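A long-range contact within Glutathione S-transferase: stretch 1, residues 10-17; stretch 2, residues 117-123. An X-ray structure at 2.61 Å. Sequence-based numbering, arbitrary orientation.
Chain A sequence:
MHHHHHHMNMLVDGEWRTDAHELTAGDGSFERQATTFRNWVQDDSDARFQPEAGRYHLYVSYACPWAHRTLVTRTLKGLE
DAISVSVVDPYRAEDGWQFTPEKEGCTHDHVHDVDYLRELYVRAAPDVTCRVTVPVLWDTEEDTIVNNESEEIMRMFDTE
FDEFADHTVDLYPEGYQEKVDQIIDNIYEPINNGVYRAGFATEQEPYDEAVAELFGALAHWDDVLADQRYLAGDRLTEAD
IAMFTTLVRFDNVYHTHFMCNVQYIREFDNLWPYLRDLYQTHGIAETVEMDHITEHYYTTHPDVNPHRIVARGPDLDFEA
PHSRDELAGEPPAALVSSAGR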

# COMPACT_ATOMS: atom_id res chain seq x y z
N MET A 10 -19.12 19.54 1.13
CA MET A 10 -20.27 19.61 2.02
C MET A 10 -21.38 20.51 1.50
O MET A 10 -21.15 21.40 0.66
N LEU A 11 -22.59 20.27 1.98
CA LEU A 11 -23.72 21.15 1.74
C LEU A 11 -24.06 21.84 3.06
O LEU A 11 -24.32 21.18 4.06
N VAL A 12 -24.03 23.17 3.07
CA VAL A 12 -24.29 23.92 4.30
C VAL A 12 -25.45 24.89 4.13
O VAL A 12 -25.35 25.87 3.38
N ASP A 13 -26.55 24.62 4.83
CA ASP A 13 -27.78 25.39 4.71
C ASP A 13 -28.22 25.49 3.25
O ASP A 13 -28.69 26.54 2.80
N GLY A 14 -28.06 24.39 2.52
CA GLY A 14 -28.45 24.34 1.12
C GLY A 14 -27.42 24.92 0.18
O GLY A 14 -27.71 25.20 -0.98
N GLU A 15 -26.20 25.11 0.68
CA GLU A 15 -25.14 25.72 -0.12
C GLU A 15 -23.91 24.82 -0.24
O GLU A 15 -23.38 24.33 0.77
N TRP A 16 -23.46 24.61 -1.47
CA TRP A 16 -22.28 23.80 -1.74
C TRP A 16 -21.02 24.55 -1.36
O TRP A 16 -20.81 25.69 -1.77
N ARG A 17 -20.17 23.92 -0.55
CA ARG A 17 -18.90 24.51 -0.15
C ARG A 17 -17.76 23.52 -0.30
O ARG A 17 -17.96 22.31 -0.21
N LEU A 117 -25.25 14.85 -7.77
CA LEU A 117 -26.10 14.27 -6.74
C LEU A 117 -26.55 15.31 -5.72
O LEU A 117 -27.58 15.14 -5.07
N ARG A 118 -25.77 16.38 -5.58
CA ARG A 118 -26.08 17.42 -4.61
C ARG A 118 -27.36 18.17 -4.98
O ARG A 118 -28.03 18.73 -4.11
N GLU A 119 -27.69 18.18 -6.26
CA GLU A 119 -28.93 18.80 -6.73
C GLU A 119 -30.14 18.05 -6.19
O GLU A 119 -31.17 18.65 -5.87
N LEU A 120 -30.02 16.73 -6.10
CA LEU A 120 -31.10 15.88 -5.62
C LEU A 120 -31.39 16.12 -4.14
O LEU A 120 -32.55 16.16 -3.73
N TYR A 121 -30.33 16.28 -3.35
CA TYR A 121 -30.46 16.60 -1.93
C TYR A 121 -31.19 17.93 -1.74
O TYR A 121 -32.13 18.02 -0.96
N VAL A 122 -30.73 18.95 -2.46
CA VAL A 122 -31.29 20.29 -2.37
C VAL A 122 -32.78 20.31 -2.70
O VAL A 122 -33.56 21.01 -2.05
N ARG A 123 -33.18 19.53 -3.70
CA ARG A 123 -34.59 19.43 -4.05
C ARG A 123 -35.39 18.80 -2.92
O ARG A 123 -36.53 19.20 -2.65

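The hairpin of residues 10-17 packs against helix 117-123 through one residue from each strand, the cross-strand pair Leu 11 and Trp 16, whose side chains point toward the helix, while that of Glu 15 points away. The dominant contact pairs Trp 16 with Arg 118, whose CA-to-CB bond points toward the hairpin. Trp 16 adopts a t chi1 (-170°) with chi2 of -118°, presenting one indole face to the arginine. Arg 118 leaves the helix with chi1 p, then runs extended through chi2 and chi3, both t, so that CD comes over the indole and the guanidinium follows onto the same ring system. Arg 118 CD lies 3.4 Å from Trp 16 CD2, in a CH-pi contact over the six-membered ring; farther out, a chi4 of 92° turns the guanidinium flat against the indole, with planes 20° apart. Arg 118 CZ sits 4.1 Å from the centroid of the Trp 16 five-membered ring, a cation-pi arrangement. Stacking uses the guanidinium face, and the edge atoms NE and NH2 of Arg 118 are hydrogen-bonded elsewhere in the structure, as is Trp 16 NE1.

Beside this stack, Leu 11, with chi1 between wells at -143° and chi2 p, places CD2 3.7 Å from Val 122 CG2 and 4.1 Å from Tyr 121 CB. Val 122 (chi1 t) points sideways, whereas Tyr 121 (chi1 m) starts toward the hairpin but its ring leads away. No hydrogen bond joins the two stretches.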

# COMPACT_ATOMS: atom_id res chain seq x y z
CB MET A 10 -19.82 20.09 3.40
CG MET A 10 -18.69 21.11 3.33
SD MET A 10 -17.84 21.34 4.90
CE MET A 10 -16.84 19.85 4.99
CB LEU A 11 -24.91 20.37 1.20
CG LEU A 11 -25.81 21.01 0.14
CD1 LEU A 11 -24.99 21.48 -1.05
CD2 LEU A 11 -26.87 20.02 -0.32
CB VAL A 12 -23.04 24.71 4.76
CG1 VAL A 12 -23.35 25.50 6.02
CG2 VAL A 12 -21.88 23.76 5.00
CB ASP A 13 -27.61 26.79 5.31
CG ASP A 13 -27.42 26.76 6.82
OD1 ASP A 13 -27.86 25.77 7.45
OD2 ASP A 13 -26.85 27.72 7.37
CB GLU A 15 -24.73 27.07 0.48
CG GLU A 15 -25.84 28.11 0.46
CD GLU A 15 -26.15 28.60 -0.94
OE1 GLU A 15 -25.21 28.69 -1.76
OE2 GLU A 15 -27.33 28.89 -1.23
CB TRP A 16 -22.25 23.39 -3.22
CG TRP A 16 -21.21 22.36 -3.56
CD1 TRP A 16 -20.16 22.51 -4.42
CD2 TRP A 16 -21.14 21.01 -3.08
NE1 TRP A 16 -19.44 21.35 -4.49
CE2 TRP A 16 -20.02 20.41 -3.68
CE3 TRP A 16 -21.92 20.26 -2.19
CZ2 TRP A 16 -19.65 19.09 -3.42
CZ3 TRP A 16 -21.55 18.95 -1.94
CH2 TRP A 16 -20.43 18.38 -2.55
CB ARG A 17 -18.96 25.00 1.30
CG ARG A 17 -20.10 25.93 1.64
CD ARG A 17 -19.73 26.82 2.82
NE ARG A 17 -20.77 27.78 3.16
CZ ARG A 17 -21.11 28.10 4.41
NH1 ARG A 17 -20.48 27.53 5.43
NH2 ARG A 17 -22.08 28.98 4.63
CB LEU A 117 -25.36 13.13 -6.03
CG LEU A 117 -26.21 12.13 -5.25
CD1 LEU A 117 -26.98 11.22 -6.19
CD2 LEU A 117 -25.35 11.31 -4.29
CB ARG A 118 -24.91 18.39 -4.48
CG ARG A 118 -24.37 18.95 -5.79
CD ARG A 118 -23.07 19.69 -5.56
NE ARG A 118 -22.55 20.33 -6.77
CZ ARG A 118 -22.82 21.58 -7.12
NH1 ARG A 118 -23.61 22.34 -6.36
NH2 ARG A 118 -22.31 22.08 -8.24
CB GLU A 119 -28.97 18.84 -8.26
CG GLU A 119 -27.87 19.69 -8.89
CD GLU A 119 -27.89 19.62 -10.40
OE1 GLU A 119 -28.90 20.02 -11.01
OE2 GLU A 119 -26.89 19.15 -10.99
CB LEU A 120 -30.77 14.41 -5.86
CG LEU A 120 -30.95 13.93 -7.30
CD1 LEU A 120 -30.21 12.63 -7.53
CD2 LEU A 120 -32.43 13.77 -7.62
CB TYR A 121 -29.09 16.66 -1.26
CG TYR A 121 -28.50 15.31 -0.91
CD1 TYR A 121 -27.96 14.49 -1.88
CD2 TYR A 121 -28.46 14.87 0.41
CE1 TYR A 121 -27.41 13.26 -1.56
CE2 TYR A 121 -27.92 13.65 0.75
CZ TYR A 121 -27.39 12.85 -0.24
OH TYR A 121 -26.85 11.63 0.09
CB VAL A 122 -30.54 21.28 -3.30
CG1 VAL A 122 -31.25 22.62 -3.36
CG2 VAL A 122 -29.10 21.45 -2.84
CB ARG A 123 -34.78 18.62 -5.33
CG ARG A 123 -36.23 18.47 -5.75
CD ARG A 123 -36.39 17.58 -6.97
NE ARG A 123 -36.58 18.35 -8.20
CZ ARG A 123 -35.60 18.78 -8.98
NH1 ARG A 123 -34.34 18.53 -8.66
NH2 ARG A 123 -35.88 19.47 -10.08